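Local coordinates for protein reducing end xylose-releasing exo-oligoxylanase (Paenibacillus barengoltzii G22, PDB 5YXT) that probably hydrolyses short xylan-derived oligosaccharides, releasing xylose from their reducing ends, as a glycoside hydrolase of family 8, at residues P240-Y245 with N250-Y255. Residues are numbered along the deposited sequence; the frame is centred on the assembly and turned at random.
Sequences PEYAYY and NNERGY
Tyr242 and Tyr255 form an offset stack inside the long loop that joins helices 214-231 and 263-276 of this family 8 hydrolase, whose family has the (α/α)6-barrel fold. The rings run alongside each other with their hydroxyls at the same end, planes at 7° and centroids 4.2 Å apart. Tyr255 overlaps the base of its partner as well: its CB sits over the Tyr242 face, 3.6 Å from the centroid, in a CH-pi contact. The backbone ties the same two residues together, since Tyr242 N donates to Tyr255 O at 2.9 Å. Tyr242 O in turn accepts from Asn250 N. Both main-chain polar groups of Tyr242 are thus taken up by 250-255, and these two backbone bonds close the loop on itself. An alanine in place of Tyr242 would probably leave one face of the Tyr255 ring without its stacking partner and that ring freer to turn. A second flat contact lies next along the chain, where the Asn250 side chain crosses the Tyr244 ring: CB is over one face, 4.0 Å from the centroid, and the amide is stacked 11° from the ring plane. With CG anti to the backbone N (chi1 176°), OD1 reaches forward to accept from Glu252 N at 2.9 Å, an Asx turn that fixes the amide's rotation. Farther out, Phe185 meets the Tyr242 ring, and Asp261 N bonds to Glu241 OE2, which holds one oxygen of the carboxylate. The other oxygen, Glu241 OE1, comes obliquely to within 3.6 Å of Tyr255 CD2, and a water lies 3.0 Å from Glu241 OE1 and 2.8 Å from Gly254 O.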
ATOM      1  N   PRO C 240      15.190 -18.601  -9.481  1.00 14.55           N
ATOM      2  CA  PRO C 240      16.627 -18.875  -9.562  1.00 14.27           C
ATOM      3  C   PRO C 240      17.148 -18.633 -10.972  1.00 15.06           C
ATOM      4  O   PRO C 240      16.395 -18.659 -11.941  1.00 14.46           O
ATOM      5  CB  PRO C 240      16.723 -20.355  -9.191  1.00 13.75           C
ATOM      6  CG  PRO C 240      15.397 -20.931  -9.676  1.00 14.26           C
ATOM      7  CD  PRO C 240      14.377 -19.833  -9.439  1.00 13.82           C
ATOM      8  N   GLU C 241      18.468 -18.414 -11.078  1.00 13.80           N
ATOM      9  CA  GLU C 241      19.085 -18.269 -12.396  1.00 14.50           C
ATOM     10  C   GLU C 241      18.952 -19.549 -13.216  1.00 17.39           C
ATOM     11  O   GLU C 241      18.545 -19.507 -14.384  1.00 16.82           O
ATOM     12  CB  GLU C 241      20.555 -17.866 -12.252  1.00 19.56           C
ATOM     13  CG  GLU C 241      20.758 -16.403 -11.893  1.00 14.75           C
ATOM     14  CD  GLU C 241      22.218 -15.987 -11.915  1.00 22.01           C
ATOM     15  OE1 GLU C 241      23.005 -16.514 -11.085  1.00 24.98           O
ATOM     16  OE2 GLU C 241      22.581 -15.128 -12.755  1.00 22.83           O
ATOM     17  N   TYR C 242      19.315 -20.696 -12.635  1.00 16.66           N
ATOM     18  CA  TYR C 242      19.101 -22.001 -13.257  1.00 15.59           C
ATOM     19  C   TYR C 242      18.165 -22.845 -12.398  1.00 16.22           C
ATOM     20  O   TYR C 242      18.197 -22.774 -11.169  1.00 13.75           O
ATOM     21  CB  TYR C 242      20.409 -22.813 -13.422  1.00 17.46           C
ATOM     22  CG  TYR C 242      21.504 -22.226 -14.277  1.00 17.52           C
ATOM     23  CD1 TYR C 242      21.302 -21.082 -15.053  1.00 19.91           C
ATOM     24  CD2 TYR C 242      22.762 -22.830 -14.301  1.00 22.92           C
ATOM     25  CE1 TYR C 242      22.322 -20.557 -15.825  1.00 21.58           C
ATOM     26  CE2 TYR C 242      23.781 -22.322 -15.067  1.00 23.42           C
ATOM     27  CZ  TYR C 242      23.563 -21.186 -15.823  1.00 25.80           C
ATOM     28  OH  TYR C 242      24.613 -20.696 -16.579  1.00 26.56           O
ATOM     29  N   ALA C 243      17.368 -23.692 -13.051  1.00 14.91           N
ATOM     30  CA  ALA C 243      16.436 -24.543 -12.325  1.00 16.18           C
ATOM     31  C   ALA C 243      16.219 -25.842 -13.085  1.00 14.81           C
ATOM     32  O   ALA C 243      16.396 -25.912 -14.303  1.00 15.02           O
ATOM     33  CB  ALA C 243      15.085 -23.851 -12.114  1.00 16.08           C
ATOM     34  N   TYR C 244      15.790 -26.858 -12.347  1.00 16.43           N
ATOM     35  CA  TYR C 244      15.375 -28.114 -12.942  1.00 16.89           C
ATOM     36  C   TYR C 244      13.964 -27.987 -13.509  1.00 17.44           C
ATOM     37  O   TYR C 244      13.272 -26.981 -13.323  1.00 17.86           O
ATOM     38  CB  TYR C 244      15.441 -29.246 -11.910  1.00 20.34           C
ATOM     39  CG  TYR C 244      16.823 -29.443 -11.329  1.00 18.38           C
ATOM     40  CD1 TYR C 244      17.782 -30.186 -12.014  1.00 22.41           C
ATOM     41  CD2 TYR C 244      17.173 -28.888 -10.108  1.00 20.89           C
ATOM     42  CE1 TYR C 244      19.052 -30.371 -11.492  1.00 24.74           C
ATOM     43  CE2 TYR C 244      18.437 -29.068  -9.572  1.00 23.01           C
ATOM     44  CZ  TYR C 244      19.374 -29.807 -10.270  1.00 27.59           C
ATOM     45  OH  TYR C 244      20.633 -29.988  -9.750  1.00 29.74           O
ATOM     46  N   TYR C 245      13.546 -29.032 -14.224  1.00 17.48           N
ATOM     47  CA  TYR C 245      12.235 -29.028 -14.860  1.00 21.46           C
ATOM     48  C   TYR C 245      11.104 -28.922 -13.850  1.00 22.15           C
ATOM     49  O   TYR C 245      10.011 -28.468 -14.208  1.00 22.65           O
ATOM     50  CB  TYR C 245      12.069 -30.287 -15.717  1.00 24.19           C
ATOM     51  CG  TYR C 245      12.940 -30.312 -16.965  1.00 24.23           C
ATOM     52  CD1 TYR C 245      13.159 -29.159 -17.722  1.00 23.71           C
ATOM     53  CD2 TYR C 245      13.534 -31.488 -17.386  1.00 24.00           C
ATOM     54  CE1 TYR C 245      13.955 -29.196 -18.875  1.00 22.64           C
ATOM     55  CE2 TYR C 245      14.327 -31.528 -18.522  1.00 24.95           C
ATOM     56  CZ  TYR C 245      14.531 -30.395 -19.258  1.00 22.22           C
ATOM     57  OH  TYR C 245      15.321 -30.480 -20.380  1.00 25.97           O
ATOM     58  N   ASN C 250      18.743 -25.099  -9.451  1.00 17.07           N
ATOM     59  CA  ASN C 250      19.931 -25.884  -9.786  1.00 19.92           C
ATOM     60  C   ASN C 250      21.140 -25.089  -9.304  1.00 20.56           C
ATOM     61  O   ASN C 250      21.610 -24.176  -9.987  1.00 18.92           O
ATOM     62  CB  ASN C 250      20.009 -26.162 -11.286  1.00 21.54           C
ATOM     63  CG  ASN C 250      21.290 -26.903 -11.684  1.00 24.23           C
ATOM     64  OD1 ASN C 250      22.205 -27.054 -10.882  1.00 25.63           O
ATOM     65  ND2 ASN C 250      21.351 -27.367 -12.933  1.00 24.92           N
ATOM     66  N   ASN C 251      21.654 -25.439  -8.131  1.00 18.35           N
ATOM     67  CA  ASN C 251      22.841 -24.785  -7.602  1.00 21.99           C
ATOM     68  C   ASN C 251      24.077 -25.674  -7.740  1.00 24.40           C
ATOM     69  O   ASN C 251      24.933 -25.715  -6.852  1.00 24.86           O
ATOM     70  CB  ASN C 251      22.626 -24.360  -6.152  1.00 22.39           C
ATOM     71  CG  ASN C 251      23.534 -23.235  -5.751  1.00 23.64           C
ATOM     72  OD1 ASN C 251      23.741 -22.298  -6.519  1.00 24.80           O
ATOM     73  ND2 ASN C 251      24.096 -23.320  -4.554  1.00 25.56           N
ATOM     74  N   GLU C 252      24.174 -26.385  -8.873  1.00 25.33           N
ATOM     75  CA  GLU C 252      25.393 -27.129  -9.201  1.00 28.29           C
ATOM     76  C   GLU C 252      26.638 -26.218  -9.139  1.00 31.15           C
ATOM     77  O   GLU C 252      27.678 -26.593  -8.580  1.00 28.02           O
ATOM     78  CB  GLU C 252      25.235 -27.816 -10.585  1.00 31.49           C
ATOM     79  CG  GLU C 252      25.844 -27.001 -11.753  1.00 44.70           C
ATOM     80  CD  GLU C 252      25.130 -27.227 -13.111  1.00 49.46           C
ATOM     81  OE1 GLU C 252      25.810 -27.773 -14.053  1.00 51.74           O
ATOM     82  OE2 GLU C 252      24.030 -26.773 -13.333  1.00 48.01           O
ATOM     83  N   ARG C 253      26.548 -25.014  -9.715  1.00 26.46           N
ATOM     84  CA  ARG C 253      27.686 -24.125  -9.930  1.00 27.49           C
ATOM     85  C   ARG C 253      27.379 -22.708  -9.453  1.00 25.73           C
ATOM     86  O   ARG C 253      27.878 -21.740 -10.029  1.00 24.22           O
ATOM     87  CB  ARG C 253      28.107 -24.093 -11.406  1.00 28.81           C
ATOM     88  CG  ARG C 253      28.780 -25.361 -11.903  1.00 33.94           C
ATOM     89  N   GLY C 254      26.554 -22.551  -8.425  1.00 22.93           N
ATOM     90  CA  GLY C 254      26.286 -21.229  -7.885  1.00 23.11           C
ATOM     91  C   GLY C 254      25.135 -20.483  -8.527  1.00 22.85           C
ATOM     92  O   GLY C 254      24.860 -19.337  -8.139  1.00 21.83           O
ATOM     93  N   TYR C 255      24.447 -21.089  -9.491  1.00 20.11           N
ATOM     94  CA  TYR C 255      23.384 -20.411 -10.215  1.00 21.19           C
ATOM     95  C   TYR C 255      22.011 -20.663  -9.609  1.00 19.31           C
ATOM     96  O   TYR C 255      20.995 -20.368 -10.243  1.00 18.90           O
ATOM     97  CB  TYR C 255      23.410 -20.827 -11.687  1.00 20.35           C
ATOM     98  CG  TYR C 255      24.590 -20.250 -12.448  1.00 23.89           C
ATOM     99  CD1 TYR C 255      25.806 -20.926 -12.494  1.00 24.53           C
ATOM    100  CD2 TYR C 255      24.494 -19.028 -13.114  1.00 26.04           C
ATOM    101  CE1 TYR C 255      26.890 -20.412 -13.182  1.00 28.57           C
ATOM    102  CE2 TYR C 255      25.587 -18.496 -13.808  1.00 27.73           C
ATOM    103  CZ  TYR C 255      26.781 -19.201 -13.835  1.00 30.15           C
ATOM    104  OH  TYR C 255      27.874 -18.704 -14.519  1.00 31.19           O
TER
HETATM  105  O   HOH W   1      22.656 -17.622  -8.361  1.00 18.83           O
HETATM  106  O   HOH W   2      25.327 -16.803 -10.483  1.00 25.14           O